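Local coordinates for flavin reductase domain protein, FMN-binding (Shewanella baltica, PDB 3HMZ) that binds flavin mononucleotide and probably acts as a flavin-dependent oxidoreductase of the flavoredoxin family, at residues Q83-R95 against D177-A191. Residues are numbered along the deposited sequence; the frame is centred on the assembly and turned at random.
Sequences QVPTVAQLQLTHR and DKRSLHYIAGGQFYA. With FMN (flavin mononucleotide), chain B; EDO (1,2-ethanediol), chain H.
Leu90, Thr93 and His94 of helix 90-96 lie against Phe189 and Gly186 of the beta hairpin 181-191, which has a type II' turn from Ala185 to Gln188 and a classic bulge (Ile184 and Ala185 facing Gln188); its Tyr183 and Phe189, with His94 of the helix, belong to the FMN pocket of this flavin reductase-like fold. Backbone bonds join the other end: Val87 N donates to Arg179 O (2.8 Å), and Ala88 N to Asp177 O (3.1 Å). Water 2 adds a bridge, donating to both Pro85 O and Lys178 O.

Apolar contacts fill the middle. Leu90 CD1 comes within 3.5 Å of Phe189 CD1, while Thr93 CG2 touches the same ring at CE2. With CG anti to its carbonyl carbon (chi1 -70°), Leu181 sends CD1 to the Leu90 backbone and CD2 to Val87 CG2 (3.9 Å); that valine methyl also meets Ala191 CB.

Aromatic contacts line the flavin's dimethylbenzene edge. FMN C7M sits 3.1 Å above the centre of the Tyr183 ring, a CH-pi-like approach, and Ala185 N lies over the opposite face. Tyr183 CD1 in turn covers one face of Phe189. A leucine in place of Tyr183 would probably deprive C7M of its flat aromatic support and Gly186 O of its phenolic donor.

Polar contacts at the turn converge on Gly186 O. Tyr183 OH donates to Gly186 O at 2.6 Å, tilted 20° from the carbonyl plane; His94 NE2 adds a weak, bent bond at 3.1 Å, with Gly186 O at the edge of the imidazole.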
loop_
_atom_site.group_PDB
_atom_site.type_symbol
_atom_site.label_atom_id
_atom_site.label_comp_id
_atom_site.label_asym_id
_atom_site.label_seq_id
_atom_site.Cartn_x
_atom_site.Cartn_y
_atom_site.Cartn_z
ATOM N N GLN A 83 -10.212 8.139 0.914
ATOM C CA GLN A 83 -9.865 9.218 0.008
ATOM C C GLN A 83 -8.376 9.500 0.055
ATOM O O GLN A 83 -7.721 9.273 1.057
ATOM C CB GLN A 83 -10.705 10.482 0.278
ATOM C CG GLN A 83 -10.723 10.971 1.729
ATOM C CD GLN A 83 -12.061 10.834 2.366
ATOM O OE1 GLN A 83 -12.982 11.572 1.971
ATOM N NE2 GLN A 83 -12.184 9.941 3.357
ATOM N N VAL A 84 -7.863 9.972 -1.072
ATOM C CA VAL A 84 -6.440 10.179 -1.287
ATOM C C VAL A 84 -6.088 11.638 -1.071
ATOM O O VAL A 84 -6.438 12.480 -1.909
ATOM C CB VAL A 84 -6.046 9.716 -2.715
ATOM C CG1 VAL A 84 -4.560 9.874 -2.920
ATOM C CG2 VAL A 84 -6.439 8.217 -2.963
ATOM N N PRO A 85 -5.391 11.957 0.022
ATOM C CA PRO A 85 -5.007 13.338 0.261
ATOM C C PRO A 85 -3.841 13.757 -0.657
ATOM O O PRO A 85 -3.181 12.922 -1.292
ATOM C CB PRO A 85 -4.615 13.341 1.742
ATOM C CG PRO A 85 -4.081 11.998 1.952
ATOM C CD PRO A 85 -5.009 11.114 1.152
ATOM N N THR A 86 -3.644 15.061 -0.697
ATOM C CA THR A 86 -2.613 15.689 -1.498
ATOM C C THR A 86 -1.505 16.242 -0.610
ATOM O O THR A 86 -1.678 16.406 0.595
ATOM C CB THR A 86 -3.187 16.863 -2.274
ATOM O OG1 THR A 86 -3.566 17.862 -1.329
ATOM C CG2 THR A 86 -4.331 16.432 -3.180
ATOM N N VAL A 87 -0.389 16.586 -1.246
ATOM C CA VAL A 87 0.725 17.280 -0.565
ATOM C C VAL A 87 0.228 18.568 0.109
ATOM O O VAL A 87 0.667 18.892 1.201
ATOM C CB VAL A 87 1.886 17.542 -1.529
ATOM C CG1 VAL A 87 2.840 18.625 -0.970
ATOM C CG2 VAL A 87 2.608 16.241 -1.819
ATOM N N ALA A 88 -0.728 19.272 -0.522
ATOM C CA ALA A 88 -1.355 20.479 0.081
ATOM C C ALA A 88 -2.009 20.178 1.427
ATOM O O ALA A 88 -2.116 21.068 2.275
ATOM C CB ALA A 88 -2.376 21.100 -0.848
ATOM N N GLN A 89 -2.449 18.923 1.604
ATOM C CA GLN A 89 -3.080 18.428 2.817
ATOM C C GLN A 89 -2.117 17.711 3.759
ATOM O O GLN A 89 -2.540 16.944 4.630
ATOM C CB GLN A 89 -4.230 17.504 2.429
ATOM C CG GLN A 89 -5.335 18.218 1.662
ATOM C CD GLN A 89 -6.374 17.238 1.166
ATOM O OE1 GLN A 89 -6.042 16.266 0.513
ATOM N NE2 GLN A 89 -7.650 17.524 1.432
ATOM N N LEU A 90 -0.815 18.036 3.653
ATOM C CA LEU A 90 0.198 17.431 4.526
ATOM C C LEU A 90 -0.143 17.627 6.028
ATOM O O LEU A 90 -0.204 16.659 6.794
ATOM C CB LEU A 90 1.575 18.061 4.265
ATOM C CG LEU A 90 2.724 17.682 5.186
ATOM C CD1 LEU A 90 3.012 16.223 5.087
ATOM C CD2 LEU A 90 3.936 18.511 4.788
ATOM N N GLN A 91 -0.431 18.870 6.423
ATOM C CA GLN A 91 -0.711 19.148 7.846
ATOM C C GLN A 91 -2.022 18.493 8.260
ATOM O O GLN A 91 -2.095 17.877 9.319
ATOM C CB GLN A 91 -0.784 20.648 8.185
ATOM C CG GLN A 91 0.314 21.545 7.685
ATOM C CD GLN A 91 1.724 21.051 7.856
ATOM O OE1 GLN A 91 2.065 20.452 8.864
ATOM N NE2 GLN A 91 2.602 21.405 6.890
ATOM N N LEU A 92 -3.049 18.602 7.417
ATOM C CA LEU A 92 -4.346 17.991 7.688
ATOM C C LEU A 92 -4.202 16.493 7.938
ATOM O O LEU A 92 -4.762 15.934 8.895
ATOM C CB LEU A 92 -5.321 18.231 6.535
ATOM C CG LEU A 92 -6.763 17.708 6.600
ATOM C CD1 LEU A 92 -7.712 18.487 5.642
ATOM C CD2 LEU A 92 -6.867 16.223 6.287
ATOM N N THR A 93 -3.409 15.855 7.072
ATOM C CA THR A 93 -3.248 14.387 7.144
ATOM C C THR A 93 -2.572 13.969 8.437
ATOM O O THR A 93 -3.053 13.081 9.153
ATOM C CB THR A 93 -2.510 13.869 5.917
ATOM O OG1 THR A 93 -3.257 14.216 4.738
ATOM C CG2 THR A 93 -2.304 12.356 5.974
ATOM N N HIS A 94 -1.506 14.674 8.769
ATOM C CA HIS A 94 -0.807 14.359 9.997
ATOM C C HIS A 94 -1.658 14.657 11.231
ATOM O O HIS A 94 -1.687 13.866 12.169
ATOM C CB HIS A 94 0.518 15.114 10.040
ATOM C CG HIS A 94 1.418 14.629 11.128
ATOM N ND1 HIS A 94 1.542 15.331 12.289
ATOM C CD2 HIS A 94 2.103 13.470 11.300
ATOM C CE1 HIS A 94 2.357 14.679 13.109
ATOM N NE2 HIS A 94 2.722 13.548 12.530
ATOM N N ARG A 95 -2.411 15.759 11.180
ATOM C CA ARG A 95 -3.250 16.169 12.311
ATOM C C ARG A 95 -4.372 15.194 12.584
ATOM O O ARG A 95 -4.603 14.822 13.745
ATOM C CB ARG A 95 -3.824 17.573 12.108
ATOM C CG ARG A 95 -2.807 18.681 12.248
ATOM C CD ARG A 95 -3.488 20.035 12.046
ATOM N NE ARG A 95 -2.512 21.108 12.002
ATOM C CZ ARG A 95 -2.810 22.397 12.067
ATOM N NH1 ARG A 95 -4.061 22.782 12.216
ATOM N NH2 ARG A 95 -1.846 23.299 12.005
ATOM N N ASP A 177 1.352 20.275 -5.903
ATOM C CA ASP A 177 0.670 20.109 -4.619
ATOM C C ASP A 177 -0.498 19.119 -4.654
ATOM O O ASP A 177 -1.124 18.930 -3.619
ATOM C CB ASP A 177 0.323 21.419 -3.928
ATOM C CG ASP A 177 -0.758 22.179 -4.578
ATOM O OD1 ASP A 177 -1.360 21.737 -5.582
ATOM O OD2 ASP A 177 -1.028 23.295 -4.019
ATOM N N LYS A 178 -0.780 18.508 -5.811
ATOM C CA LYS A 178 -1.808 17.460 -5.868
ATOM C C LYS A 178 -1.215 16.058 -5.775
ATOM O O LYS A 178 -1.941 15.075 -5.749
ATOM C CB LYS A 178 -2.688 17.600 -7.101
ATOM C CG LYS A 178 -3.523 18.886 -7.074
ATOM C CD LYS A 178 -4.638 18.866 -8.117
ATOM C CE LYS A 178 -5.474 20.074 -8.004
ATOM N NZ LYS A 178 -6.644 20.092 -8.963
ATOM N N ARG A 179 0.109 15.948 -5.687
ATOM C CA ARG A 179 0.726 14.630 -5.529
ATOM C C ARG A 179 0.234 13.939 -4.245
ATOM O O ARG A 179 -0.114 14.587 -3.237
ATOM C CB ARG A 179 2.250 14.741 -5.564
ATOM C CG ARG A 179 2.764 14.949 -6.967
ATOM C CD ARG A 179 4.206 15.378 -7.103
ATOM N NE ARG A 179 4.495 15.537 -8.529
ATOM C CZ ARG A 179 4.782 14.527 -9.350
ATOM N NH1 ARG A 179 4.863 13.310 -8.894
ATOM N NH2 ARG A 179 5.002 14.740 -10.643
ATOM N N SER A 180 0.169 12.599 -4.287
ATOM C CA SER A 180 -0.211 11.828 -3.120
ATOM C C SER A 180 0.939 11.757 -2.113
ATOM O O SER A 180 2.104 11.996 -2.455
ATOM C CB SER A 180 -0.677 10.427 -3.522
ATOM O OG SER A 180 0.279 9.755 -4.353
ATOM N N LEU A 181 0.562 11.469 -0.873
ATOM C CA LEU A 181 1.444 11.338 0.249
ATOM C C LEU A 181 1.573 9.887 0.660
ATOM O O LEU A 181 0.601 9.154 0.673
ATOM C CB LEU A 181 0.908 12.125 1.434
ATOM C CG LEU A 181 0.941 13.648 1.350
ATOM C CD1 LEU A 181 0.067 14.278 2.492
ATOM C CD2 LEU A 181 2.389 14.148 1.421
ATOM N N HIS A 182 2.810 9.526 1.032
ATOM C CA HIS A 182 3.209 8.145 1.348
ATOM C C HIS A 182 3.990 8.193 2.647
ATOM O O HIS A 182 5.131 8.610 2.681
ATOM C CB HIS A 182 3.995 7.558 0.168
ATOM C CG HIS A 182 3.233 7.574 -1.126
ATOM N ND1 HIS A 182 2.698 6.433 -1.684
ATOM C CD2 HIS A 182 2.824 8.601 -1.913
ATOM C CE1 HIS A 182 2.030 6.763 -2.782
ATOM N NE2 HIS A 182 2.061 8.077 -2.918
ATOM N N TYR A 183 3.316 7.856 3.730
ATOM C CA TYR A 183 3.884 8.023 5.069
ATOM C C TYR A 183 4.977 7.064 5.419
ATOM O O TYR A 183 4.917 5.907 5.034
ATOM C CB TYR A 183 2.773 7.831 6.089
ATOM C CG TYR A 183 3.110 8.127 7.516
ATOM C CD1 TYR A 183 3.596 9.364 7.869
ATOM C CD2 TYR A 183 2.782 7.221 8.534
ATOM C CE1 TYR A 183 3.852 9.689 9.209
ATOM C CE2 TYR A 183 3.019 7.550 9.881
ATOM C CZ TYR A 183 3.532 8.786 10.202
ATOM O OH TYR A 183 3.723 9.100 11.540
ATOM N N ILE A 184 5.964 7.542 6.176
ATOM C CA ILE A 184 6.934 6.624 6.812
ATOM C C ILE A 184 6.756 6.619 8.325
ATOM O O ILE A 184 6.326 5.594 8.906
ATOM C CB ILE A 184 8.392 6.919 6.426
ATOM C CG1 ILE A 184 8.577 6.777 4.918
ATOM C CG2 ILE A 184 9.318 5.978 7.190
ATOM C CD1 ILE A 184 8.209 5.374 4.356
ATOM N N ALA A 185 7.088 7.735 8.971
ATOM C CA ALA A 185 7.073 7.798 10.427
ATOM C C ALA A 185 7.191 9.228 10.901
ATOM O O ALA A 185 7.666 10.108 10.186
ATOM C CB ALA A 185 8.249 6.930 11.008
ATOM N N GLY A 186 6.789 9.449 12.144
ATOM C CA GLY A 186 6.838 10.777 12.715
ATOM C C GLY A 186 5.976 11.709 11.892
ATOM O O GLY A 186 4.816 11.431 11.653
ATOM N N GLY A 187 6.544 12.812 11.464
ATOM C CA GLY A 187 5.823 13.723 10.573
ATOM C C GLY A 187 6.286 13.602 9.133
ATOM O O GLY A 187 5.914 14.434 8.310
ATOM N N GLN A 188 7.037 12.553 8.820
ATOM C CA GLN A 188 7.699 12.424 7.530
ATOM C C GLN A 188 6.971 11.519 6.539
ATOM O O GLN A 188 6.641 10.372 6.826
ATOM C CB GLN A 188 9.137 11.984 7.726
ATOM C CG GLN A 188 10.030 12.130 6.470
ATOM C CD GLN A 188 10.065 10.874 5.670
ATOM O OE1 GLN A 188 10.247 9.795 6.241
ATOM N NE2 GLN A 188 9.946 10.980 4.342
ATOM N N PHE A 189 6.767 12.094 5.368
ATOM C CA PHE A 189 6.123 11.485 4.222
ATOM C C PHE A 189 6.971 11.714 2.983
ATOM O O PHE A 189 7.804 12.610 2.929
ATOM C CB PHE A 189 4.788 12.183 3.910
ATOM C CG PHE A 189 3.744 12.148 5.014
ATOM C CD1 PHE A 189 3.844 12.995 6.132
ATOM C CD2 PHE A 189 2.596 11.371 4.885
ATOM C CE1 PHE A 189 2.886 12.988 7.134
ATOM C CE2 PHE A 189 1.593 11.384 5.890
ATOM C CZ PHE A 189 1.737 12.207 6.992
ATOM N N TYR A 190 6.760 10.872 1.997
ATOM C CA TYR A 190 7.247 11.122 0.647
ATOM C C TYR A 190 6.050 11.382 -0.250
ATOM O O TYR A 190 5.014 10.721 -0.144
ATOM C CB TYR A 190 8.022 9.953 0.073
ATOM C CG TYR A 190 9.315 9.718 0.727
ATOM C CD1 TYR A 190 10.408 10.484 0.417
ATOM C CD2 TYR A 190 9.461 8.700 1.655
ATOM C CE1 TYR A 190 11.651 10.278 1.065
ATOM C CE2 TYR A 190 10.669 8.457 2.278
ATOM C CZ TYR A 190 11.766 9.249 1.982
ATOM O OH TYR A 190 12.985 9.009 2.593
ATOM N N ALA A 191 6.192 12.365 -1.126
ATOM C CA ALA A 191 5.239 12.574 -2.206
ATOM C C ALA A 191 5.540 11.567 -3.304
ATOM O O ALA A 191 6.688 11.129 -3.470
ATOM C CB ALA A 191 5.346 14.008 -2.762
HETATM N N1 FMN B . -4.266 4.142 12.503
HETATM C C2 FMN B . -4.784 2.941 12.083
HETATM O O2 FMN B . -5.574 2.342 12.812
HETATM N N3 FMN B . -4.427 2.452 10.839
HETATM C C4 FMN B . -3.551 3.087 10.015
HETATM O O4 FMN B . -3.262 2.555 8.910
HETATM C C4A FMN B . -3.014 4.303 10.467
HETATM N N5 FMN B . -2.131 5.022 9.682
HETATM C C5A FMN B . -1.738 6.313 10.006
HETATM C C6 FMN B . -0.991 7.093 9.110
HETATM C C7 FMN B . -0.577 8.379 9.442
HETATM C C7M FMN B . 0.203 9.206 8.469
HETATM C C8 FMN B . -0.913 8.897 10.696
HETATM C C8M FMN B . -0.479 10.288 11.110
HETATM C C9 FMN B . -1.662 8.116 11.566
HETATM C C9A FMN B . -2.092 6.832 11.270
HETATM N N10 FMN B . -2.858 6.046 12.127
HETATM C C10 FMN B . -3.373 4.831 11.708
HETATM C "C1'" FMN B . -3.369 6.576 13.440
HETATM C "C2'" FMN B . -4.787 7.163 13.403
HETATM O "O2'" FMN B . -4.993 8.006 12.257
HETATM C "C3'" FMN B . -4.949 7.942 14.702
HETATM O "O3'" FMN B . -4.917 7.027 15.794
HETATM C "C4'" FMN B . -6.172 8.881 14.723
HETATM O "O4'" FMN B . -5.934 9.843 15.746
HETATM C "C5'" FMN B . -7.493 8.183 14.975
HETATM O "O5'" FMN B . -8.503 9.192 15.038
HETATM P P FMN B . -9.952 8.844 15.620
HETATM O O1P FMN B . -10.619 10.206 15.700
HETATM O O2P FMN B . -10.653 7.869 14.717
HETATM O O3P FMN B . -9.770 8.221 16.979
HETATM C C1 EDO H . -4.987 22.101 -3.589
HETATM O O1 EDO H . -4.405 20.776 -3.709
HETATM C C2 EDO H . -3.955 23.013 -2.922
HETATM O O2 EDO H . -3.530 24.188 -3.594
HETATM O O HOH W 1 -2.082 10.478 -0.491
HETATM O O HOH W 2 -3.216 13.005 -4.229
#